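PDB 4MYK: formiminoglutamase from Trypanosoma cruzi, which catalyses the hydrolysis of N-formimino-L-glutamate to L-glutamate and formamide at a binuclear manganese centre of the arginase type. Local coordinates for residues T90-T93 and L94-H98; G225-G228 and K229-F233; E281-P284 and L285-E288. The protein carries 1 engineered substitution. All coordinates share one frame; numbering follows the deposited sequence.

Interaction 1 of 3, residues T90-T93 and L94-H98; sequences TAST and LEEAH
Ser92 OG donates to Glu96 OE1 at 3.1 Å, approaching the carboxylate oxygen close to the line of its C-O bond, and this bond ties the loop after strand 83-88 to the first turn of helix 94-110. The site is a worked example of helix N-capping in an arginase-type alpha/beta fold. Thr93 holds the N-cap position. Its OG1, set between its own N and carbonyl carbon (chi1 63°), reaches forward to Glu96 N over 3.4 Å, a weak capping bond. The same hydroxyl lies only 3.1 Å from Glu96 CB, where the two side chains lie roughly perpendicular. Behind the cap the helical pattern begins at once: Ala97 N donates to Thr93 O at 3.1 Å, with an N-H...O angle of 151°.

Glu96 does more than offer its backbone to the cap. With CG anti to its N and the chain extended beyond it, the side chain runs back alongside the loop, so that CG lies 3.9 Å from Ala91 CB while OE1 goes on to the serine. A carboxylate in the first turn would also be expected to sit favourably against the helix dipole. Outside the contact, Thr90 O accepts from NZ of Lys100, one helical turn beyond Glu96, and Tyr39 packs on Leu94 and Ala97. The apolar contact is small: Ala91 CB stands 3.7 Å from Ala97 CB; the same methyl also sits 3.4 Å from the backbone N of Ala97.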
# COMPACT_ATOMS: atom_id res chain seq x y z
N THR A 90 -7.86 -15.11 -31.36
CA THR A 90 -8.65 -14.08 -32.05
C THR A 90 -9.76 -14.69 -32.87
O THR A 90 -9.58 -15.74 -33.49
CB THR A 90 -7.77 -13.24 -32.98
OG1 THR A 90 -6.77 -14.08 -33.56
CG2 THR A 90 -7.11 -12.10 -32.20
N ALA A 91 -10.91 -14.03 -32.88
CA ALA A 91 -12.10 -14.57 -33.53
C ALA A 91 -13.08 -13.47 -33.92
O ALA A 91 -13.11 -12.41 -33.29
CB ALA A 91 -12.77 -15.58 -32.61
N SER A 92 -13.88 -13.72 -34.95
CA SER A 92 -14.83 -12.72 -35.44
C SER A 92 -15.97 -12.45 -34.44
O SER A 92 -16.45 -11.32 -34.35
CB SER A 92 -15.40 -13.15 -36.80
OG SER A 92 -16.36 -14.18 -36.66
N THR A 93 -16.39 -13.48 -33.71
CA THR A 93 -17.41 -13.32 -32.68
C THR A 93 -16.86 -13.75 -31.35
O THR A 93 -15.87 -14.47 -31.28
CB THR A 93 -18.69 -14.16 -32.96
OG1 THR A 93 -18.36 -15.56 -32.95
CG2 THR A 93 -19.32 -13.78 -34.30
N LEU A 94 -17.52 -13.33 -30.28
CA LEU A 94 -17.04 -13.59 -28.92
C LEU A 94 -17.15 -15.05 -28.49
O LEU A 94 -16.23 -15.62 -27.91
CB LEU A 94 -17.81 -12.71 -27.94
CG LEU A 94 -17.17 -12.63 -26.58
CD1 LEU A 94 -15.84 -11.88 -26.67
CD2 LEU A 94 -18.14 -11.94 -25.65
N GLU A 95 -18.29 -15.66 -28.79
CA GLU A 95 -18.53 -17.05 -28.47
C GLU A 95 -17.57 -17.93 -29.25
O GLU A 95 -17.15 -18.98 -28.77
CB GLU A 95 -19.98 -17.42 -28.80
CG GLU A 95 -21.01 -16.50 -28.16
CD GLU A 95 -21.07 -15.12 -28.81
OE1 GLU A 95 -21.10 -15.06 -30.06
OE2 GLU A 95 -21.08 -14.11 -28.07
N GLU A 96 -17.21 -17.52 -30.46
CA GLU A 96 -16.22 -18.26 -31.22
C GLU A 96 -14.84 -18.14 -30.56
O GLU A 96 -14.09 -19.11 -30.51
CB GLU A 96 -16.18 -17.77 -32.66
CG GLU A 96 -15.18 -18.48 -33.54
CD GLU A 96 -15.16 -17.92 -34.94
OE1 GLU A 96 -15.73 -16.82 -35.14
OE2 GLU A 96 -14.59 -18.57 -35.84
N ALA A 97 -14.52 -16.96 -30.05
CA ALA A 97 -13.27 -16.76 -29.32
C ALA A 97 -13.23 -17.66 -28.10
O ALA A 97 -12.17 -18.15 -27.71
CB ALA A 97 -13.12 -15.30 -28.92
N HIS A 98 -14.38 -17.87 -27.49
CA HIS A 98 -14.49 -18.79 -26.37
C HIS A 98 -14.21 -20.22 -26.79
O HIS A 98 -13.58 -20.99 -26.07
CB HIS A 98 -15.89 -18.72 -25.78
CG HIS A 98 -16.07 -17.55 -24.86
ND1 HIS A 98 -16.26 -17.70 -23.51
CD2 HIS A 98 -16.05 -16.22 -25.10
CE1 HIS A 98 -16.37 -16.51 -22.95
NE2 HIS A 98 -16.25 -15.59 -23.89

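Interaction 2 of 3, residues G225-G228 and K229-F233; sequences GLTG and KNTFF
At Gly228 the backbone leaves helix 216-227 with a positive phi (71°), and within three residues it has turned into strand 231-236, bringing Thr227 CA and Thr231 CA to 6.1 Å. The link completes a beta-alpha-beta crossover, in which helices after edge strand 204-207 return the chain to the interior of the parallel sheet.

Two threonines face each other across this turn. Thr231 OG1 is the hub. It donates to Gly228 O over a short 2.6 Å, approaching from above the carbonyl plane, 46° out of it, instead of along a lone pair. It also lies 2.9 Å from Thr227 OG1, a hydroxyl that has weak bonds to Ala223 O and Phe224 O as well. The torsion of Thr231 (chi1 -65°) swings OG1 to the side opposite its carbonyl carbon, over the turn, and leaves the methyl to pack against its neighbour: Thr231 CG2 is 3.9 Å from Thr227 CB and 3.5 Å from Thr227 OG1. Lys229 and Asn230, at the apex, point their CB atoms away from the helix; the amide of Asn230 is held by Asp139 O. Arg179 NE binds Thr227 O, and Thr273 OG1 adds a weak bond to Gly228 O.

A helix leaves its last carbonyls without helical N-H partners. Here Arg179 takes the carbonyl of the last helical residue, Thr227, and the strand hydroxyl takes that of Gly228 just beyond it. The buried Thr231 hydroxyl thus has a carbonyl partner within the turn, and this side-chain to main-chain bond ties the strand's start to the helix's end.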
# COMPACT_ATOMS: atom_id res chain seq x y z
N GLY A 225 -5.79 -29.13 -1.13
CA GLY A 225 -6.23 -30.35 -0.49
C GLY A 225 -7.65 -30.65 -0.88
O GLY A 225 -8.01 -31.80 -1.11
N LEU A 226 -8.47 -29.60 -0.95
CA LEU A 226 -9.87 -29.70 -1.36
C LEU A 226 -10.03 -29.90 -2.88
O LEU A 226 -10.80 -30.75 -3.31
CB LEU A 226 -10.64 -28.45 -0.91
CG LEU A 226 -10.84 -28.27 0.60
CD1 LEU A 226 -11.27 -26.86 0.94
CD2 LEU A 226 -11.84 -29.29 1.12
N THR A 227 -9.32 -29.12 -3.68
CA THR A 227 -9.42 -29.27 -5.12
C THR A 227 -8.78 -30.58 -5.60
O THR A 227 -9.32 -31.28 -6.44
CB THR A 227 -8.78 -28.08 -5.84
OG1 THR A 227 -7.39 -28.00 -5.49
CG2 THR A 227 -9.47 -26.78 -5.44
N GLY A 228 -7.62 -30.91 -5.05
CA GLY A 228 -6.98 -32.18 -5.37
C GLY A 228 -6.40 -32.31 -6.76
O GLY A 228 -5.69 -31.43 -7.24
N LYS A 229 -6.69 -33.43 -7.42
CA LYS A 229 -6.06 -33.74 -8.69
C LYS A 229 -6.50 -32.78 -9.78
O LYS A 229 -7.63 -32.29 -9.77
CB LYS A 229 -6.38 -35.16 -9.12
CG LYS A 229 -6.03 -36.21 -8.10
CD LYS A 229 -5.34 -37.39 -8.76
CE LYS A 229 -5.98 -37.73 -10.10
NZ LYS A 229 -5.29 -38.87 -10.80
N ASN A 230 -5.60 -32.51 -10.73
CA ASN A 230 -5.97 -31.80 -11.94
C ASN A 230 -6.62 -30.47 -11.61
O ASN A 230 -7.70 -30.15 -12.10
CB ASN A 230 -6.91 -32.66 -12.78
CG ASN A 230 -6.31 -34.00 -13.12
OD1 ASN A 230 -5.13 -34.10 -13.46
ND2 ASN A 230 -7.12 -35.05 -13.02
N THR A 231 -5.93 -29.70 -10.77
CA THR A 231 -6.43 -28.42 -10.32
C THR A 231 -6.17 -27.28 -11.31
O THR A 231 -5.06 -27.10 -11.81
CB THR A 231 -5.85 -28.07 -8.95
OG1 THR A 231 -6.32 -29.02 -7.99
CG2 THR A 231 -6.28 -26.70 -8.53
N PHE A 232 -7.24 -26.54 -11.60
CA PHE A 232 -7.21 -25.33 -12.42
C PHE A 232 -6.99 -24.16 -11.46
O PHE A 232 -7.85 -23.87 -10.62
CB PHE A 232 -8.55 -25.20 -13.16
CG PHE A 232 -8.76 -23.89 -13.85
CD1 PHE A 232 -7.69 -23.07 -14.18
CD2 PHE A 232 -10.04 -23.47 -14.19
CE1 PHE A 232 -7.90 -21.85 -14.83
CE2 PHE A 232 -10.24 -22.26 -14.84
CZ PHE A 232 -9.16 -21.45 -15.15
N PHE A 233 -5.83 -23.51 -11.57
CA PHE A 233 -5.47 -22.39 -10.70
C PHE A 233 -5.86 -21.09 -11.38
O PHE A 233 -5.14 -20.59 -12.24
CB PHE A 233 -3.98 -22.43 -10.35
CG PHE A 233 -3.56 -21.44 -9.30
CD1 PHE A 233 -4.20 -21.39 -8.06
CD2 PHE A 233 -2.50 -20.56 -9.53
CE1 PHE A 233 -3.80 -20.47 -7.09
CE2 PHE A 233 -2.10 -19.65 -8.56
CZ PHE A 233 -2.75 -19.61 -7.34

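Interaction 3 of 3, residues E281-P284 and L285-E288; sequences ELNP and LVEE
The carboxamide of Asn283 has the methyl Val286 CG2 lying over one of its faces, 3.7 Å from Asn283 CG, while its oxygen end is turned to the backbone of the next residues. Asn283 OD1 accepts a weak bond from Leu285 N at 3.2 Å, which makes an Asx turn. The single N-H of Val286 is shared: Val286 N lies 3.0 Å from Asn283 O and, in a weak bond, 3.3 Å from Asn283 OD1, tilted toward the same face as its own methyl. At the nitrogen end, ND2 donates to Ser249 OG and Ala50 O, so both ends fix the rotation of the amide. The first torsion, -171°, puts CG anti to the backbone N, which carries OD1 to the N-H groups of Leu285 and Val286.

Asn283 O also accepts a weak bond from Glu287 N at 3.3 Å. Pro284, which offers no N-H, contributes a CA-H...O contact to Glu287 O at 3.2 Å. Glu287 then caps the start of helix 290-306, its OE2 accepting from Tyr289 N and Arg290 N and its OE1 bonding to Ser291 OG. On the other flank, Glu281 OE2 accepts from the backbone N of Asn122, a manganese ligand.

One asparagine thus uses both its oxygens on a tight turn, and the shared, mostly weak bonds suggest that several modest bonds hold it together, with Ser249 and Ala50 anchoring the amide's other end.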
# COMPACT_ATOMS: atom_id res chain seq x y z
N GLU A 281 -8.45 -10.08 -15.40
CA GLU A 281 -8.84 -8.74 -14.97
C GLU A 281 -7.74 -7.65 -15.01
O GLU A 281 -7.96 -6.52 -14.58
CB GLU A 281 -9.57 -8.78 -13.61
CG GLU A 281 -10.90 -9.55 -13.65
CD GLU A 281 -11.94 -8.86 -14.52
OE1 GLU A 281 -11.85 -7.62 -14.65
OE2 GLU A 281 -12.83 -9.55 -15.07
N LEU A 282 -6.58 -7.99 -15.56
CA LEU A 282 -5.52 -7.00 -15.75
C LEU A 282 -5.98 -5.94 -16.74
O LEU A 282 -6.37 -6.26 -17.86
CB LEU A 282 -4.21 -7.65 -16.24
CG LEU A 282 -3.01 -6.70 -16.32
CD1 LEU A 282 -2.66 -6.21 -14.94
CD2 LEU A 282 -1.80 -7.35 -16.97
N ASN A 283 -5.92 -4.68 -16.31
CA ASN A 283 -6.54 -3.58 -17.04
C ASN A 283 -5.64 -2.32 -17.09
O ASN A 283 -5.68 -1.48 -16.18
CB ASN A 283 -7.89 -3.28 -16.41
CG ASN A 283 -8.69 -2.30 -17.22
OD1 ASN A 283 -8.14 -1.46 -17.93
ND2 ASN A 283 -10.01 -2.39 -17.10
N PRO A 284 -4.82 -2.20 -18.15
CA PRO A 284 -3.79 -1.15 -18.27
C PRO A 284 -4.37 0.23 -18.49
O PRO A 284 -3.65 1.22 -18.34
CB PRO A 284 -2.98 -1.59 -19.48
CG PRO A 284 -3.26 -3.07 -19.62
CD PRO A 284 -4.68 -3.23 -19.20
N LEU A 285 -5.65 0.31 -18.86
CA LEU A 285 -6.34 1.60 -18.96
C LEU A 285 -6.59 2.15 -17.57
O LEU A 285 -6.66 3.36 -17.39
CB LEU A 285 -7.67 1.48 -19.69
CG LEU A 285 -7.69 0.68 -20.99
CD1 LEU A 285 -8.94 1.02 -21.79
CD2 LEU A 285 -6.42 0.95 -21.77
N VAL A 286 -6.75 1.27 -16.59
CA VAL A 286 -6.91 1.74 -15.21
C VAL A 286 -5.56 2.14 -14.60
O VAL A 286 -5.46 3.21 -14.00
CB VAL A 286 -7.63 0.73 -14.31
CG1 VAL A 286 -7.63 1.24 -12.88
CG2 VAL A 286 -9.04 0.52 -14.81
N GLU A 287 -4.55 1.29 -14.74
CA GLU A 287 -3.18 1.65 -14.40
C GLU A 287 -2.25 0.78 -15.25
O GLU A 287 -2.49 -0.42 -15.39
CB GLU A 287 -2.92 1.45 -12.90
CG GLU A 287 -1.63 2.09 -12.41
CD GLU A 287 -0.41 1.22 -12.65
OE1 GLU A 287 -0.55 -0.01 -12.59
OE2 GLU A 287 0.69 1.77 -12.87
N GLU A 288 -1.21 1.38 -15.82
CA GLU A 288 -0.50 0.72 -16.91
C GLU A 288 0.95 0.29 -16.65
O GLU A 288 1.53 -0.42 -17.46
CB GLU A 288 -0.53 1.60 -18.15
CG GLU A 288 0.17 2.93 -17.95
CD GLU A 288 0.77 3.47 -19.23
OE1 GLU A 288 1.68 4.32 -19.13
OE2 GLU A 288 0.35 3.03 -20.33

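All three contacts are local turns at the ends of helices or strands in one alpha/beta fold, and none touches another. Interactions 1 and 3 lie at the surface, on the loops that follow strands 83-88 and 274-280 and lead into helices 94-110 and 290-306. Interaction 2 is partly buried and runs the reverse way, from helix to strand, about 29 Å between centres from interaction 3 and on the opposite side of the chain's centre. The chemistry follows the place: a threonine cap beside a serine-carboxylate bond in 90-98, a buried threonine hydroxyl on a carbonyl in 225-233, an asparagine accepting from backbone N-H groups through both side-chain and main-chain oxygens in 281-288.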